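Side-chain contacts in uncharacterized protein lp_0118 (Lactobacillus plantarum, PDB 3K2Y), which is uncharacterised but, as a HIRAN-domain protein, probably binds nucleic acid and perhaps zinc: residues Met33-Gln38 with Leu95-Trp100; Asp47-Val52 with Leu60-Arg65; Gln69-Leu74 with Gln79-Ile84. All coordinates share one frame; numbering follows the deposited sequence.

How the contacts relate
From the N terminus, the chain first reaches 33-38, which opens contact 1. That loop closes only at 95-100, near the C-terminal end. Contacts 2 and 3 both nest inside it, in series, and none of the three cross. Contact 2 (47-52 with 60-65) closes a beta hairpin. Contact 3 (69-74 with 79-84) then joins the following helix to the next strand. All three meet the same closed antiparallel barrel. V35 packs on V52 between contacts 1 and 2. L99 packs on Y71 between contacts 1 and 3. I50 touches Y71 and A72, which links the hairpin of contact 2 to the helix of contact 3.

Contact 1: Met33-Gln38 with Leu95-Trp100; sequences MAVLLQ and LELMLW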
loop_
_atom_site.group_PDB
_atom_site.type_symbol
_atom_site.label_atom_id
_atom_site.label_comp_id
_atom_site.label_asym_id
_atom_site.label_seq_id
_atom_site.Cartn_x
_atom_site.Cartn_y
_atom_site.Cartn_z
ATOM N N MET A 33 -13.877 -18.346 -11.309
ATOM C CA MET A 33 -13.378 -17.552 -12.429
ATOM C C MET A 33 -11.901 -17.271 -12.196
ATOM O O MET A 33 -11.449 -17.213 -11.052
ATOM C CB MET A 33 -14.156 -16.234 -12.517
ATOM C CG MET A 33 -14.051 -15.499 -13.845
ATOM S SD MET A 33 -15.290 -14.175 -13.973
ATOM C CE MET A 33 -14.859 -13.469 -15.576
ATOM N N ALA A 34 -11.144 -17.110 -13.272
ATOM C CA ALA A 34 -9.721 -16.833 -13.136
ATOM C C ALA A 34 -9.473 -15.336 -12.955
ATOM O O ALA A 34 -10.285 -14.508 -13.378
ATOM C CB ALA A 34 -8.971 -17.342 -14.358
ATOM N N VAL A 35 -8.356 -14.998 -12.313
ATOM C CA VAL A 35 -7.971 -13.605 -12.090
ATOM C C VAL A 35 -6.492 -13.445 -12.396
ATOM O O VAL A 35 -5.728 -14.410 -12.330
ATOM C CB VAL A 35 -8.231 -13.149 -10.633
ATOM C CG1 VAL A 35 -9.729 -13.062 -10.373
ATOM C CG2 VAL A 35 -7.580 -14.113 -9.655
ATOM N N LEU A 36 -6.091 -12.226 -12.736
ATOM C CA LEU A 36 -4.703 -11.942 -13.066
ATOM C C LEU A 36 -3.913 -11.434 -11.856
ATOM O O LEU A 36 -4.460 -10.768 -10.977
ATOM C CB LEU A 36 -4.649 -10.915 -14.198
ATOM C CG LEU A 36 -5.391 -11.283 -15.489
ATOM C CD1 LEU A 36 -5.405 -10.092 -16.423
ATOM C CD2 LEU A 36 -4.729 -12.477 -16.162
ATOM N N LEU A 37 -2.624 -11.759 -11.819
ATOM C CA LEU A 37 -1.754 -11.330 -10.730
ATOM C C LEU A 37 -0.696 -10.350 -11.219
ATOM O O LEU A 37 -0.198 -10.461 -12.341
ATOM C CB LEU A 37 -1.076 -12.538 -10.081
ATOM C CG LEU A 37 -1.769 -13.232 -8.906
ATOM C CD1 LEU A 37 -3.207 -13.563 -9.253
ATOM C CD2 LEU A 37 -0.995 -14.494 -8.554
ATOM N N GLN A 38 -0.357 -9.388 -10.367
ATOM C CA GLN A 38 0.637 -8.386 -10.705
ATOM C C GLN A 38 1.585 -8.136 -9.545
ATOM O O GLN A 38 1.164 -7.767 -8.447
ATOM C CB GLN A 38 -0.039 -7.070 -11.085
ATOM C CG GLN A 38 0.930 -6.023 -11.612
ATOM C CD GLN A 38 0.245 -4.714 -11.961
ATOM O OE1 GLN A 38 -0.058 -3.900 -11.084
ATOM N NE2 GLN A 38 -0.015 -4.509 -13.248
ATOM N N LEU A 95 -12.737 -12.569 -0.403
ATOM C CA LEU A 95 -12.206 -13.118 -1.644
ATOM C C LEU A 95 -11.022 -14.027 -1.383
ATOM O O LEU A 95 -9.995 -13.592 -0.861
ATOM C CB LEU A 95 -11.760 -11.989 -2.579
ATOM C CG LEU A 95 -12.133 -12.068 -4.063
ATOM C CD1 LEU A 95 -11.230 -11.135 -4.855
ATOM C CD2 LEU A 95 -11.984 -13.490 -4.571
ATOM N N GLU A 96 -11.173 -15.295 -1.751
ATOM C CA GLU A 96 -10.109 -16.273 -1.590
ATOM C C GLU A 96 -9.832 -16.899 -2.955
ATOM O O GLU A 96 -10.722 -16.973 -3.808
ATOM C CB GLU A 96 -10.509 -17.335 -0.561
ATOM C CG GLU A 96 -10.641 -16.782 0.853
ATOM C CD GLU A 96 -10.882 -17.861 1.896
ATOM O OE1 GLU A 96 -10.064 -18.803 1.987
ATOM O OE2 GLU A 96 -11.887 -17.758 2.635
ATOM N N LEU A 97 -8.596 -17.333 -3.172
ATOM C CA LEU A 97 -8.228 -17.914 -4.457
ATOM C C LEU A 97 -7.314 -19.117 -4.302
ATOM O O LEU A 97 -6.677 -19.297 -3.268
ATOM C CB LEU A 97 -7.469 -16.890 -5.310
ATOM C CG LEU A 97 -7.782 -15.392 -5.302
ATOM C CD1 LEU A 97 -6.602 -14.649 -5.942
ATOM C CD2 LEU A 97 -9.085 -15.104 -6.056
ATOM N N MET A 98 -7.258 -19.934 -5.351
ATOM C CA MET A 98 -6.363 -21.083 -5.399
ATOM C C MET A 98 -5.358 -20.652 -6.458
ATOM O O MET A 98 -5.712 -20.491 -7.622
ATOM C CB MET A 98 -7.090 -22.355 -5.849
ATOM C CG MET A 98 -6.155 -23.527 -6.193
ATOM S SD MET A 98 -4.879 -23.895 -4.949
ATOM C CE MET A 98 -5.862 -24.711 -3.719
ATOM N N LEU A 99 -4.117 -20.428 -6.051
ATOM C CA LEU A 99 -3.099 -19.984 -6.987
ATOM C C LEU A 99 -2.537 -21.129 -7.816
ATOM O O LEU A 99 -2.424 -22.263 -7.338
ATOM C CB LEU A 99 -1.971 -19.265 -6.240
ATOM C CG LEU A 99 -2.394 -18.012 -5.466
ATOM C CD1 LEU A 99 -1.161 -17.354 -4.868
ATOM C CD2 LEU A 99 -3.124 -17.034 -6.387
ATOM N N TRP A 100 -2.199 -20.817 -9.064
ATOM C CA TRP A 100 -1.647 -21.791 -9.994
ATOM C C TRP A 100 -0.456 -21.205 -10.729
ATOM O O TRP A 100 -0.340 -19.988 -10.874
ATOM C CB TRP A 100 -2.697 -22.211 -11.032
ATOM C CG TRP A 100 -3.808 -23.066 -10.499
ATOM C CD1 TRP A 100 -4.826 -22.675 -9.677
ATOM C CD2 TRP A 100 -4.011 -24.463 -10.753
ATOM N NE1 TRP A 100 -5.651 -23.743 -9.402
ATOM C CE2 TRP A 100 -5.173 -24.851 -10.050
ATOM C CE3 TRP A 100 -3.323 -25.423 -11.508
ATOM C CZ2 TRP A 100 -5.664 -26.160 -10.077
ATOM C CZ3 TRP A 100 -3.813 -26.729 -11.534
ATOM C CH2 TRP A 100 -4.972 -27.083 -10.821
#
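Inside the beta barrel, V35 and L97 meet tip to tip, and L37 and L99 make a second apolar pair beside them. CG2 of V35 approaches the forked end of L97. It lies 3.9 Å from L97 CD1 and 4.0 Å from L97 CD2, so one methyl faces both branches. The V35 torsion (chi1 -69°) sets this up. It places CG1 anti to the carbonyl carbon and puts CG2 between the backbone N and the carbonyl carbon, from where it reaches L97.

The two strands are not neighbours in the sheet. Strand 80-87 lies between them, paired with 34-39 on one edge and with 96-103 on the other. No hydrogen bond links 33-38 directly to 95-100. The nearest CA atoms, of V35 and L97, are 8.8 Å apart, and side chains alone bridge the gap. The contact lies in the barrel interior, across strand 80-87. A small closed barrel of this kind is consistent with the OB-like fold known for HIRAN domains.

The second pair is made by a single methyl from each side. CD2 of L37 meets CD2 of L99 at 4.0 Å, and the two side chains pass each other at a slant. L99 leaves its backbone without aiming at strand 34-39. With chi2 at -176° it is CD1 that runs on anti to CA; the other branch, CD2, is turned toward L37. V52 touches both V35 and L97. V85 and L29 also pack on V35, while V11 of strand 4-14 lies against L99.

Contact 2: Asp47-Val52 with Leu60-Arg65; sequences DNAISV and LGYIAR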
loop_
_atom_site.group_PDB
_atom_site.type_symbol
_atom_site.label_atom_id
_atom_site.label_comp_id
_atom_site.label_asym_id
_atom_site.label_seq_id
_atom_site.Cartn_x
_atom_site.Cartn_y
_atom_site.Cartn_z
ATOM N N ASP A 47 7.231 -4.371 -0.213
ATOM C CA ASP A 47 8.030 -4.714 -1.385
ATOM C C ASP A 47 7.691 -6.106 -1.914
ATOM O O ASP A 47 8.165 -6.500 -2.973
ATOM C CB ASP A 47 9.526 -4.620 -1.057
ATOM C CG ASP A 47 9.985 -5.694 -0.089
ATOM O OD1 ASP A 47 9.139 -6.280 0.616
ATOM O OD2 ASP A 47 11.206 -5.943 -0.023
ATOM N N ASN A 48 6.864 -6.841 -1.180
ATOM C CA ASN A 48 6.462 -8.185 -1.594
ATOM C C ASN A 48 5.044 -8.192 -2.135
ATOM O O ASN A 48 4.506 -9.245 -2.489
ATOM C CB ASN A 48 6.556 -9.153 -0.415
ATOM C CG ASN A 48 7.972 -9.624 -0.163
ATOM O OD1 ASN A 48 8.461 -9.554 0.958
ATOM N ND2 ASN A 48 8.634 -10.114 -1.205
ATOM N N ALA A 49 4.458 -7.000 -2.197
ATOM C CA ALA A 49 3.098 -6.800 -2.675
ATOM C C ALA A 49 2.784 -7.487 -3.996
ATOM O O ALA A 49 3.634 -7.594 -4.886
ATOM C CB ALA A 49 2.812 -5.308 -2.802
ATOM N N ILE A 50 1.541 -7.948 -4.094
ATOM C CA ILE A 50 1.020 -8.606 -5.281
ATOM C C ILE A 50 -0.457 -8.253 -5.375
ATOM O O ILE A 50 -1.276 -8.776 -4.613
ATOM C CB ILE A 50 1.119 -10.141 -5.204
ATOM C CG1 ILE A 50 2.572 -10.583 -5.068
ATOM C CG2 ILE A 50 0.527 -10.751 -6.465
ATOM C CD1 ILE A 50 2.709 -12.075 -4.817
ATOM N N SER A 51 -0.792 -7.354 -6.296
ATOM C CA SER A 51 -2.178 -6.958 -6.486
ATOM C C SER A 51 -2.905 -7.983 -7.350
ATOM O O SER A 51 -2.298 -8.671 -8.176
ATOM C CB SER A 51 -2.266 -5.562 -7.120
ATOM O OG SER A 51 -1.419 -5.425 -8.249
ATOM N N VAL A 52 -4.211 -8.093 -7.136
ATOM C CA VAL A 52 -5.041 -9.029 -7.876
ATOM C C VAL A 52 -5.958 -8.249 -8.814
ATOM O O VAL A 52 -6.389 -7.137 -8.493
ATOM C CB VAL A 52 -5.881 -9.891 -6.908
ATOM C CG1 VAL A 52 -6.640 -10.968 -7.681
ATOM C CG2 VAL A 52 -4.966 -10.517 -5.857
ATOM N N LEU A 60 -8.829 -5.707 -7.652
ATOM C CA LEU A 60 -9.640 -6.355 -6.629
ATOM C C LEU A 60 -9.020 -6.185 -5.253
ATOM O O LEU A 60 -9.723 -6.199 -4.241
ATOM C CB LEU A 60 -9.779 -7.848 -6.930
ATOM C CG LEU A 60 -10.874 -8.300 -7.896
ATOM C CD1 LEU A 60 -10.805 -7.500 -9.172
ATOM C CD2 LEU A 60 -10.703 -9.777 -8.184
ATOM N N GLY A 61 -7.698 -6.036 -5.218
ATOM C CA GLY A 61 -7.007 -5.870 -3.953
ATOM C C GLY A 61 -5.592 -6.411 -3.974
ATOM O O GLY A 61 -4.883 -6.270 -4.968
ATOM N N TYR A 62 -5.180 -7.030 -2.870
ATOM C CA TYR A 62 -3.839 -7.594 -2.749
ATOM C C TYR A 62 -3.851 -8.946 -2.070
ATOM O O TYR A 62 -4.815 -9.302 -1.392
ATOM C CB TYR A 62 -2.938 -6.673 -1.923
ATOM C CG TYR A 62 -2.530 -5.411 -2.627
ATOM C CD1 TYR A 62 -3.377 -4.307 -2.677
ATOM C CD2 TYR A 62 -1.303 -5.333 -3.281
ATOM C CE1 TYR A 62 -3.013 -3.156 -3.367
ATOM C CE2 TYR A 62 -0.931 -4.192 -3.972
ATOM C CZ TYR A 62 -1.789 -3.108 -4.015
ATOM O OH TYR A 62 -1.427 -1.997 -4.736
ATOM N N ILE A 63 -2.770 -9.701 -2.255
ATOM C CA ILE A 63 -2.630 -10.999 -1.599
ATOM C C ILE A 63 -2.284 -10.601 -0.168
ATOM O O ILE A 63 -1.418 -9.752 0.034
ATOM C CB ILE A 63 -1.436 -11.817 -2.159
ATOM C CG1 ILE A 63 -1.600 -12.061 -3.665
ATOM C CG2 ILE A 63 -1.311 -13.134 -1.398
ATOM C CD1 ILE A 63 -2.657 -13.073 -4.027
ATOM N N ALA A 64 -2.953 -11.196 0.815
ATOM C CA ALA A 64 -2.693 -10.885 2.221
ATOM C C ALA A 64 -1.196 -10.906 2.527
ATOM O O ALA A 64 -0.469 -11.782 2.056
ATOM C CB ALA A 64 -3.425 -11.869 3.112
ATOM N N ARG A 65 -0.750 -9.936 3.322
ATOM C CA ARG A 65 0.658 -9.795 3.700
ATOM C C ARG A 65 1.284 -11.035 4.340
ATOM O O ARG A 65 2.487 -11.270 4.198
ATOM C CB ARG A 65 0.827 -8.591 4.635
ATOM C CG ARG A 65 2.250 -8.362 5.121
ATOM C CD ARG A 65 2.359 -7.081 5.932
ATOM N NE ARG A 65 2.166 -5.891 5.105
ATOM C CZ ARG A 65 2.067 -4.652 5.582
ATOM N NH1 ARG A 65 2.138 -4.431 6.890
ATOM N NH2 ARG A 65 1.897 -3.633 4.752
HETATM O O HOH W 1 0.341 -8.304 -1.414
#
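The carbonyl oxygen of I50 is gripped from strand 59-63 by two neighbouring residues. I63 N donates to I50 O at 2.9 Å and arrives nearly in line with the carbonyl bond. The CA-H of Y62 adds a weaker contact to the same oxygen at 3.4 Å. The return bond between I50 and I63 is made through a water, which accepts from I50 N and donates to I63 O.

Further along, V52 N donates to G61 O at 2.9 Å, with the donor 47° out of the carbonyl plane. L60 N donates to V52 O at 3.0 Å. L60 and G61 thus both stand opposite V52, as in a classic beta bulge. S51 and Y62 form the non-hydrogen-bonded pair next to it.

On the face of the sheet carrying S51 and Y62, CB of S51 sits over the tyrosine ring in a CH-pi contact, 4.0 Å from the ring centroid. Both hydroxyls bond to E40. S51 OG also bonds to W53, and Y62 OH to K59. S51 CB thus covers one face of the ring, toward the rim, while the bonds to E40 and K59 hold the tyrosine hydroxyl. On the V52 face, I63 folds its end back (chi2 -73°). This brings CD1 to 3.9 Å from V52 CG2, with the side chains at about a right angle. I63 CG1 rests on I50 CB at 3.7 Å.

The two strands form a hairpin of the barrel. Strand 34-39 pairs with 50-53, and strand 4-14 with 59-63. V13 packs on V52. Helix 68-76 covers I50 through Y71 and M75, while Y45 of the second subunit packs on Y62.

Contact 3: Gln69-Leu74 with Gln79-Ile84; sequences QPYATL and QRLYGI
L74, in the last turn of helix 68-76, and Q79, just ahead of the following strand, cross at a slant. Q79 runs out extended beyond CG and lays its amide oxygen alongside the leucine. OE1 is 3.1 Å from L74 CB and 3.2 Å from L74 CD2, a tight fit for an oxygen against carbons. With CG of Q79 anti to its own carbonyl carbon (chi1 -54°), beside the backbone N, the chain turns over L74 O, and CG lies 3.2 Å from it. The same L74 O accepts a backbone hydrogen bond from Q79 N, also at 3.2 Å.

Helix 68-76 lies across one end of the barrel, and this bond ties it to the residue leading into the strand. Within the helix, Q69 O accepts from both T73 N and T73 OG1.

Deeper in, L81 points at the helix. Chi2 of 47° turns CD1 back and sets CD2 nearly anti to CA, and this extended branch reaches Y71. CD2 is 4.0 Å from Y71 CB, and the two side chains cross at about a right angle. L74 CB is a looser neighbour of L81 CD2 at 4.4 Å. L37 packs on L81, and Y71 continues onto L8, V11 and L99.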
loop_
_atom_site.group_PDB
_atom_site.type_symbol
_atom_site.label_atom_id
_atom_site.label_comp_id
_atom_site.label_asym_id
_atom_site.label_seq_id
_atom_site.Cartn_x
_atom_site.Cartn_y
_atom_site.Cartn_z
ATOM N N GLN A 69 5.345 -13.235 0.802
ATOM C CA GLN A 69 6.696 -13.754 0.590
ATOM C C GLN A 69 6.909 -14.874 -0.427
ATOM O O GLN A 69 7.606 -14.680 -1.423
ATOM C CB GLN A 69 7.292 -14.180 1.940
ATOM C CG GLN A 69 8.551 -15.026 1.838
ATOM C CD GLN A 69 8.540 -16.195 2.809
ATOM O OE1 GLN A 69 8.471 -16.009 4.027
ATOM N NE2 GLN A 69 8.603 -17.412 2.273
ATOM N N PRO A 70 6.314 -16.056 -0.195
ATOM C CA PRO A 70 6.475 -17.194 -1.112
ATOM C C PRO A 70 6.239 -16.894 -2.591
ATOM O O PRO A 70 7.129 -17.075 -3.423
ATOM C CB PRO A 70 5.477 -18.221 -0.574
ATOM C CG PRO A 70 5.376 -17.877 0.886
ATOM C CD PRO A 70 5.315 -16.371 0.843
ATOM N N TYR A 71 5.031 -16.443 -2.909
ATOM C CA TYR A 71 4.667 -16.147 -4.287
ATOM C C TYR A 71 5.468 -14.982 -4.857
ATOM O O TYR A 71 5.780 -14.955 -6.052
ATOM C CB TYR A 71 3.168 -15.879 -4.356
ATOM C CG TYR A 71 2.371 -17.014 -3.765
ATOM C CD1 TYR A 71 2.312 -18.252 -4.406
ATOM C CD2 TYR A 71 1.718 -16.872 -2.542
ATOM C CE1 TYR A 71 1.626 -19.318 -3.846
ATOM C CE2 TYR A 71 1.027 -17.936 -1.971
ATOM C CZ TYR A 71 0.985 -19.152 -2.629
ATOM O OH TYR A 71 0.295 -20.205 -2.078
ATOM N N ALA A 72 5.810 -14.032 -3.992
ATOM C CA ALA A 72 6.593 -12.873 -4.399
ATOM C C ALA A 72 7.943 -13.347 -4.927
ATOM O O ALA A 72 8.440 -12.840 -5.933
ATOM C CB ALA A 72 6.794 -11.936 -3.217
ATOM N N THR A 73 8.524 -14.328 -4.245
ATOM C CA THR A 73 9.817 -14.879 -4.641
ATOM C C THR A 73 9.698 -15.658 -5.952
ATOM O O THR A 73 10.555 -15.542 -6.830
ATOM C CB THR A 73 10.380 -15.816 -3.549
ATOM O OG1 THR A 73 10.440 -15.113 -2.302
ATOM C CG2 THR A 73 11.783 -16.293 -3.922
ATOM N N LEU A 74 8.632 -16.446 -6.085
ATOM C CA LEU A 74 8.414 -17.226 -7.303
ATOM C C LEU A 74 8.237 -16.340 -8.529
ATOM O O LEU A 74 8.761 -16.646 -9.601
ATOM C CB LEU A 74 7.184 -18.123 -7.157
ATOM C CG LEU A 74 7.257 -19.226 -6.102
ATOM C CD1 LEU A 74 5.961 -20.029 -6.114
ATOM C CD2 LEU A 74 8.453 -20.128 -6.386
ATOM N N GLN A 79 8.404 -17.014 -12.800
ATOM C CA GLN A 79 7.241 -17.897 -12.853
ATOM C C GLN A 79 5.957 -17.131 -13.158
ATOM O O GLN A 79 5.725 -16.042 -12.629
ATOM C CB GLN A 79 7.081 -18.659 -11.536
ATOM C CG GLN A 79 8.324 -19.423 -11.101
ATOM C CD GLN A 79 8.010 -20.544 -10.126
ATOM O OE1 GLN A 79 7.124 -20.419 -9.278
ATOM N NE2 GLN A 79 8.745 -21.643 -10.233
ATOM N N ARG A 80 5.128 -17.707 -14.025
ATOM C CA ARG A 80 3.863 -17.090 -14.405
ATOM C C ARG A 80 2.763 -17.598 -13.475
ATOM O O ARG A 80 2.390 -18.769 -13.516
ATOM C CB ARG A 80 3.538 -17.417 -15.869
ATOM C CG ARG A 80 4.596 -16.910 -16.851
ATOM C CD ARG A 80 4.160 -17.061 -18.302
ATOM N NE ARG A 80 2.914 -16.347 -18.582
ATOM C CZ ARG A 80 2.365 -16.240 -19.789
ATOM N NH1 ARG A 80 2.952 -16.798 -20.839
ATOM N NH2 ARG A 80 1.226 -15.580 -19.947
ATOM N N LEU A 81 2.256 -16.703 -12.633
ATOM C CA LEU A 81 1.227 -17.054 -11.662
ATOM C C LEU A 81 -0.112 -16.371 -11.881
ATOM O O LEU A 81 -0.187 -15.237 -12.355
ATOM C CB LEU A 81 1.712 -16.722 -10.246
ATOM C CG LEU A 81 2.581 -17.711 -9.464
ATOM C CD1 LEU A 81 3.713 -18.253 -10.318
ATOM C CD2 LEU A 81 3.115 -17.003 -8.230
ATOM N N TYR A 82 -1.176 -17.077 -11.525
ATOM C CA TYR A 82 -2.518 -16.536 -11.635
ATOM C C TYR A 82 -3.391 -17.236 -10.614
ATOM O O TYR A 82 -2.945 -18.169 -9.945
ATOM C CB TYR A 82 -3.084 -16.740 -13.039
ATOM C CG TYR A 82 -3.312 -18.180 -13.404
ATOM C CD1 TYR A 82 -2.245 -19.014 -13.730
ATOM C CD2 TYR A 82 -4.604 -18.714 -13.430
ATOM C CE1 TYR A 82 -2.459 -20.348 -14.078
ATOM C CE2 TYR A 82 -4.826 -20.042 -13.774
ATOM C CZ TYR A 82 -3.751 -20.852 -14.098
ATOM O OH TYR A 82 -3.969 -22.164 -14.447
ATOM N N GLY A 83 -4.633 -16.787 -10.483
ATOM C CA GLY A 83 -5.520 -17.406 -9.520
ATOM C C GLY A 83 -6.914 -17.700 -10.032
ATOM O O GLY A 83 -7.341 -17.205 -11.076
ATOM N N ILE A 84 -7.621 -18.533 -9.281
ATOM C CA ILE A 84 -8.986 -18.894 -9.602
ATOM C C ILE A 84 -9.835 -18.594 -8.369
ATOM O O ILE A 84 -9.554 -19.095 -7.276
ATOM C CB ILE A 84 -9.091 -20.387 -9.972
ATOM C CG1 ILE A 84 -8.177 -20.678 -11.158
ATOM C CG2 ILE A 84 -10.527 -20.739 -10.331
ATOM C CD1 ILE A 84 -8.049 -22.138 -11.481
#